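Local structure of putative lipoate-protein ligase A subunit 2 (Thermoplasma acidophilum DSM 1728, 3R07) at residues B[8-21]-B[78-90]. The protein is a putative lipoate-protein ligase A subunit 2, a small alpha+beta protein of the bacterial lipoate protein ligase C-terminus family. Residues are numbered along the deposited sequence; the frame is centred on the assembly and turned at random.
Sequences YSKNWKAKKGLIRV and GVEPEDFIQALRV
Polar contacts between the hairpin 8-21 and the segment 78-90 centre on W12 and D83. The indole NE1 of W12 donates to D83 OD1 over 2.8 Å, at an N-H...O angle of 157°; the acceptor lies near the ring plane and offers its anti lone pair. The second carboxylate oxygen, OD2, accepts from E80 N in the loop that leads into helix 83-88, so both oxygens are engaged and the carboxylate is held from two directions. At the turn end, K16 N reaches G78 O at 3.1 Å in a nearly straight bond. At the other end the K10 chain, bent at chi3 and chi4, brings NZ to R89 O (2.9 Å) almost in line with the C=O bond, while Y8 OH makes a weak bond to L88 O.

Together they tie helix 83-88 and the loops on both its ends to one face of the antiparallel sheet, whose strands 5-13 and 18-26 form the hairpin; the helix axis makes 147° with that of strand 8-13, roughly antiparallel but clearly oblique. Helix 62-70 also packs against this element, with Y70 touching F84.

CH-pi evidence comes from two rings. Q86 CB sits over the W12 five-membered ring, 3.7 Å from its centroid. I19 CD1 stands over the centre of the F84 ring, 3.5 Å from the centroid; I19 chi2 of -171° extends CD1 toward it. Aliphatic contacts fill the middle: A87 CB lies 4.0 Å from I19 CG2 and close to V21 CG2, and L88 CD1 packs crosswise on V21 CG1. Beyond them, V90 rests against the phenol end of Y8.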
loop_
_atom_site.group_PDB
_atom_site.type_symbol
_atom_site.label_atom_id
_atom_site.label_comp_id
_atom_site.label_asym_id
_atom_site.label_seq_id
_atom_site.Cartn_x
_atom_site.Cartn_y
_atom_site.Cartn_z
ATOM N N TYR B 8 -24.288 -7.715 -10.091
ATOM C CA TYR B 8 -24.023 -6.317 -9.783
ATOM C C TYR B 8 -22.606 -5.975 -9.314
ATOM O O TYR B 8 -21.761 -6.844 -9.090
ATOM C CB TYR B 8 -25.084 -5.756 -8.842
ATOM C CG TYR B 8 -25.118 -6.385 -7.482
ATOM C CD1 TYR B 8 -24.453 -5.792 -6.413
ATOM C CD2 TYR B 8 -25.822 -7.556 -7.252
ATOM C CE1 TYR B 8 -24.486 -6.334 -5.149
ATOM C CE2 TYR B 8 -25.853 -8.124 -5.978
ATOM C CZ TYR B 8 -25.181 -7.499 -4.936
ATOM O OH TYR B 8 -25.200 -8.037 -3.679
ATOM N N SER B 9 -22.377 -4.674 -9.194
ATOM C CA SER B 9 -21.110 -4.117 -8.797
ATOM C C SER B 9 -21.382 -2.969 -7.874
ATOM O O SER B 9 -22.227 -2.132 -8.163
ATOM C CB SER B 9 -20.351 -3.632 -10.017
ATOM O OG SER B 9 -19.754 -4.748 -10.636
ATOM N N LYS B 10 -20.642 -2.912 -6.776
ATOM C CA LYS B 10 -20.938 -1.995 -5.698
ATOM C C LYS B 10 -19.646 -1.487 -5.040
ATOM O O LYS B 10 -18.740 -2.267 -4.788
ATOM C CB LYS B 10 -21.773 -2.766 -4.692
ATOM C CG LYS B 10 -22.999 -2.065 -4.223
ATOM C CD LYS B 10 -23.595 -2.861 -3.090
ATOM C CE LYS B 10 -23.716 -1.986 -1.876
ATOM N NZ LYS B 10 -25.045 -1.378 -1.865
ATOM N N ASN B 11 -19.561 -0.183 -4.794
ATOM C CA ASN B 11 -18.485 0.407 -3.983
ATOM C C ASN B 11 -18.992 0.688 -2.588
ATOM O O ASN B 11 -20.184 0.850 -2.383
ATOM C CB ASN B 11 -18.006 1.731 -4.567
ATOM C CG ASN B 11 -17.724 1.647 -6.038
ATOM O OD1 ASN B 11 -17.130 0.683 -6.532
ATOM N ND2 ASN B 11 -18.153 2.663 -6.760
ATOM N N TRP B 12 -18.092 0.749 -1.624
ATOM C CA TRP B 12 -18.469 1.156 -0.283
ATOM C C TRP B 12 -17.326 1.827 0.467
ATOM O O TRP B 12 -16.321 1.180 0.731
ATOM C CB TRP B 12 -19.003 -0.030 0.521
ATOM C CG TRP B 12 -19.276 0.351 1.954
ATOM C CD1 TRP B 12 -18.646 -0.137 3.070
ATOM C CD2 TRP B 12 -20.222 1.331 2.421
ATOM N NE1 TRP B 12 -19.147 0.468 4.199
ATOM C CE2 TRP B 12 -20.115 1.374 3.834
ATOM C CE3 TRP B 12 -21.156 2.176 1.784
ATOM C CZ2 TRP B 12 -20.920 2.230 4.630
ATOM C CZ3 TRP B 12 -21.952 3.022 2.572
ATOM C CH2 TRP B 12 -21.823 3.045 3.979
ATOM N N LYS B 13 -17.479 3.117 0.796
ATOM C CA LYS B 13 -16.527 3.826 1.660
ATOM C C LYS B 13 -16.657 3.317 3.081
ATOM O O LYS B 13 -17.741 3.339 3.657
ATOM C CB LYS B 13 -16.737 5.343 1.637
ATOM C CG LYS B 13 -15.918 6.142 0.581
ATOM C CD LYS B 13 -14.386 6.078 0.804
ATOM C CE LYS B 13 -13.922 6.834 2.065
ATOM N NZ LYS B 13 -12.792 6.143 2.772
ATOM N N ALA B 14 -15.561 2.805 3.623
ATOM C CA ALA B 14 -15.472 2.492 5.041
ATOM C C ALA B 14 -14.733 3.664 5.712
ATOM O O ALA B 14 -14.463 4.679 5.045
ATOM C CB ALA B 14 -14.740 1.172 5.252
ATOM N N LYS B 15 -14.401 3.539 7.003
ATOM C CA LYS B 15 -13.696 4.631 7.682
ATOM C C LYS B 15 -12.281 4.792 7.124
ATOM O O LYS B 15 -11.866 5.904 6.797
ATOM C CB LYS B 15 -13.709 4.498 9.214
ATOM C CG LYS B 15 -13.891 5.857 9.937
ATOM C CD LYS B 15 -13.459 5.811 11.420
ATOM C CE LYS B 15 -13.589 7.190 12.109
ATOM N NZ LYS B 15 -12.567 7.394 13.196
ATOM N N LYS B 16 -11.541 3.698 6.991
ATOM C CA LYS B 16 -10.399 3.753 6.077
ATOM C C LYS B 16 -10.484 2.710 4.942
ATOM O O LYS B 16 -10.388 1.500 5.173
ATOM C CB LYS B 16 -9.050 3.736 6.818
ATOM C CG LYS B 16 -7.866 4.290 5.967
ATOM C CD LYS B 16 -8.158 5.697 5.350
ATOM C CE LYS B 16 -7.189 6.057 4.204
ATOM N NZ LYS B 16 -5.796 6.374 4.688
ATOM N N GLY B 17 -10.696 3.186 3.718
ATOM C CA GLY B 17 -10.753 2.281 2.581
ATOM C C GLY B 17 -12.035 2.229 1.770
ATOM O O GLY B 17 -13.003 2.945 2.036
ATOM N N LEU B 18 -12.017 1.369 0.761
ATOM C CA LEU B 18 -13.081 1.285 -0.208
ATOM C C LEU B 18 -13.198 -0.182 -0.580
ATOM O O LEU B 18 -12.269 -0.755 -1.117
ATOM C CB LEU B 18 -12.753 2.164 -1.424
ATOM C CG LEU B 18 -13.822 2.419 -2.502
ATOM C CD1 LEU B 18 -14.823 3.531 -2.136
ATOM C CD2 LEU B 18 -13.185 2.749 -3.846
ATOM N N ILE B 19 -14.320 -0.803 -0.253
ATOM C CA ILE B 19 -14.581 -2.178 -0.675
ATOM C C ILE B 19 -15.393 -2.200 -1.975
ATOM O O ILE B 19 -16.447 -1.578 -2.060
ATOM C CB ILE B 19 -15.308 -2.975 0.418
ATOM C CG1 ILE B 19 -14.724 -2.627 1.800
ATOM C CG2 ILE B 19 -15.242 -4.477 0.098
ATOM C CD1 ILE B 19 -15.198 -3.495 2.939
ATOM N N ARG B 20 -14.869 -2.860 -3.006
ATOM C CA ARG B 20 -15.628 -3.074 -4.251
ATOM C C ARG B 20 -16.027 -4.516 -4.276
ATOM O O ARG B 20 -15.209 -5.391 -3.982
ATOM C CB ARG B 20 -14.815 -2.791 -5.495
ATOM C CG ARG B 20 -14.027 -1.519 -5.497
ATOM C CD ARG B 20 -13.509 -1.262 -6.874
ATOM N NE ARG B 20 -12.658 -0.086 -6.927
ATOM C CZ ARG B 20 -13.086 1.170 -7.043
ATOM N NH1 ARG B 20 -14.382 1.434 -7.103
ATOM N NH2 ARG B 20 -12.215 2.172 -7.094
ATOM N N VAL B 21 -17.286 -4.769 -4.619
ATOM C CA VAL B 21 -17.789 -6.138 -4.727
ATOM C C VAL B 21 -18.424 -6.358 -6.088
ATOM O O VAL B 21 -19.078 -5.456 -6.597
ATOM C CB VAL B 21 -18.839 -6.459 -3.633
ATOM C CG1 VAL B 21 -19.257 -7.869 -3.775
ATOM C CG2 VAL B 21 -18.278 -6.278 -2.253
ATOM N N GLY B 78 -9.272 -0.550 10.382
ATOM C CA GLY B 78 -10.119 0.560 9.910
ATOM C C GLY B 78 -11.280 0.124 9.016
ATOM O O GLY B 78 -11.927 0.960 8.363
ATOM N N VAL B 79 -11.524 -1.186 8.980
ATOM C CA VAL B 79 -12.624 -1.765 8.241
ATOM C C VAL B 79 -13.291 -2.771 9.171
ATOM O O VAL B 79 -12.775 -3.865 9.429
ATOM C CB VAL B 79 -12.165 -2.425 6.895
ATOM C CG1 VAL B 79 -13.301 -3.158 6.231
ATOM C CG2 VAL B 79 -11.626 -1.394 5.929
ATOM N N GLU B 80 -14.447 -2.365 9.681
ATOM C CA GLU B 80 -15.267 -3.175 10.580
ATOM C C GLU B 80 -15.975 -4.303 9.819
ATOM O O GLU B 80 -16.077 -4.249 8.592
ATOM C CB GLU B 80 -16.285 -2.262 11.274
ATOM C CG GLU B 80 -15.661 -1.261 12.253
ATOM C CD GLU B 80 -15.255 -1.907 13.577
ATOM O OE1 GLU B 80 -16.142 -2.098 14.450
ATOM O OE2 GLU B 80 -14.051 -2.214 13.746
ATOM N N PRO B 81 -16.462 -5.333 10.533
ATOM C CA PRO B 81 -17.242 -6.393 9.869
ATOM C C PRO B 81 -18.587 -5.932 9.265
ATOM O O PRO B 81 -19.082 -6.551 8.329
ATOM C CB PRO B 81 -17.466 -7.426 10.986
ATOM C CG PRO B 81 -17.375 -6.633 12.252
ATOM C CD PRO B 81 -16.313 -5.592 11.975
ATOM N N GLU B 82 -19.166 -4.858 9.791
ATOM C CA GLU B 82 -20.411 -4.350 9.238
ATOM C C GLU B 82 -20.164 -3.502 7.980
ATOM O O GLU B 82 -21.108 -3.024 7.355
ATOM C CB GLU B 82 -21.287 -3.640 10.313
ATOM C CG GLU B 82 -20.711 -2.356 10.980
ATOM C CD GLU B 82 -19.751 -2.611 12.175
ATOM O OE1 GLU B 82 -19.545 -3.776 12.581
ATOM O OE2 GLU B 82 -19.195 -1.623 12.703
ATOM N N ASP B 83 -18.894 -3.340 7.604
ATOM C CA ASP B 83 -18.518 -2.693 6.333
ATOM C C ASP B 83 -18.615 -3.647 5.132
ATOM O O ASP B 83 -19.007 -3.240 4.044
ATOM C CB ASP B 83 -17.105 -2.110 6.411
ATOM C CG ASP B 83 -17.061 -0.741 7.078
ATOM O OD1 ASP B 83 -17.711 0.205 6.571
ATOM O OD2 ASP B 83 -16.340 -0.606 8.097
ATOM N N PHE B 84 -18.238 -4.906 5.331
ATOM C CA PHE B 84 -18.433 -5.945 4.319
ATOM C C PHE B 84 -19.909 -6.342 4.175
ATOM O O PHE B 84 -20.292 -6.999 3.202
ATOM C CB PHE B 84 -17.585 -7.175 4.636
ATOM C CG PHE B 84 -16.121 -6.967 4.419
ATOM C CD1 PHE B 84 -15.565 -7.109 3.150
ATOM C CD2 PHE B 84 -15.291 -6.631 5.477
ATOM C CE1 PHE B 84 -14.201 -6.919 2.938
ATOM C CE2 PHE B 84 -13.925 -6.440 5.274
ATOM C CZ PHE B 84 -13.379 -6.580 4.000
ATOM N N ILE B 85 -20.723 -5.947 5.156
ATOM C CA ILE B 85 -22.174 -6.096 5.097
ATOM C C ILE B 85 -22.769 -5.036 4.166
ATOM O O ILE B 85 -23.486 -5.381 3.234
ATOM C CB ILE B 85 -22.792 -6.088 6.529
ATOM C CG1 ILE B 85 -22.748 -7.511 7.094
ATOM C CG2 ILE B 85 -24.231 -5.525 6.552
ATOM C CD1 ILE B 85 -22.182 -7.599 8.493
ATOM N N GLN B 86 -22.448 -3.763 4.394
ATOM C CA GLN B 86 -22.900 -2.703 3.496
ATOM C C GLN B 86 -22.419 -2.916 2.052
ATOM O O GLN B 86 -23.175 -2.692 1.107
ATOM C CB GLN B 86 -22.497 -1.305 4.001
ATOM C CG GLN B 86 -23.238 -0.797 5.257
ATOM C CD GLN B 86 -24.725 -1.155 5.279
ATOM O OE1 GLN B 86 -25.179 -1.906 6.144
ATOM N NE2 GLN B 86 -25.482 -0.630 4.323
ATOM N N ALA B 87 -21.172 -3.360 1.897
ATOM C CA ALA B 87 -20.562 -3.606 0.583
ATOM C C ALA B 87 -21.299 -4.678 -0.212
ATOM O O ALA B 87 -21.578 -4.517 -1.396
ATOM C CB ALA B 87 -19.110 -4.007 0.759
ATOM N N LEU B 88 -21.616 -5.758 0.485
ATOM C CA LEU B 88 -22.195 -6.960 -0.071
ATOM C C LEU B 88 -23.729 -6.962 -0.146
ATOM O O LEU B 88 -24.308 -7.944 -0.609
ATOM C CB LEU B 88 -21.765 -8.105 0.825
ATOM C CG LEU B 88 -21.286 -9.420 0.256
ATOM C CD1 LEU B 88 -20.298 -9.176 -0.847
ATOM C CD2 LEU B 88 -20.610 -10.147 1.390
ATOM N N ARG B 89 -24.380 -5.893 0.325
ATOM C CA ARG B 89 -25.851 -5.836 0.379
ATOM C C ARG B 89 -26.443 -5.113 -0.794
ATOM O O ARG B 89 -26.059 -3.979 -1.091
ATOM C CB ARG B 89 -26.368 -5.169 1.657
ATOM C CG ARG B 89 -26.692 -6.141 2.773
ATOM C CD ARG B 89 -27.922 -7.026 2.473
ATOM N NE ARG B 89 -27.766 -8.361 3.069
ATOM C CZ ARG B 89 -27.930 -8.655 4.365
ATOM N NH1 ARG B 89 -28.277 -7.715 5.247
ATOM N NH2 ARG B 89 -27.744 -9.908 4.781
ATOM N N VAL B 90 -27.400 -5.776 -1.436
ATOM C CA VAL B 90 -28.103 -5.220 -2.586
ATOM C C VAL B 90 -29.347 -4.429 -2.138
ATOM O O VAL B 90 -29.390 -3.198 -2.279
ATOM C CB VAL B 90 -28.425 -6.319 -3.669
ATOM C CG1 VAL B 90 -29.123 -7.561 -3.048
ATOM C CG2 VAL B 90 -29.223 -5.732 -4.842
#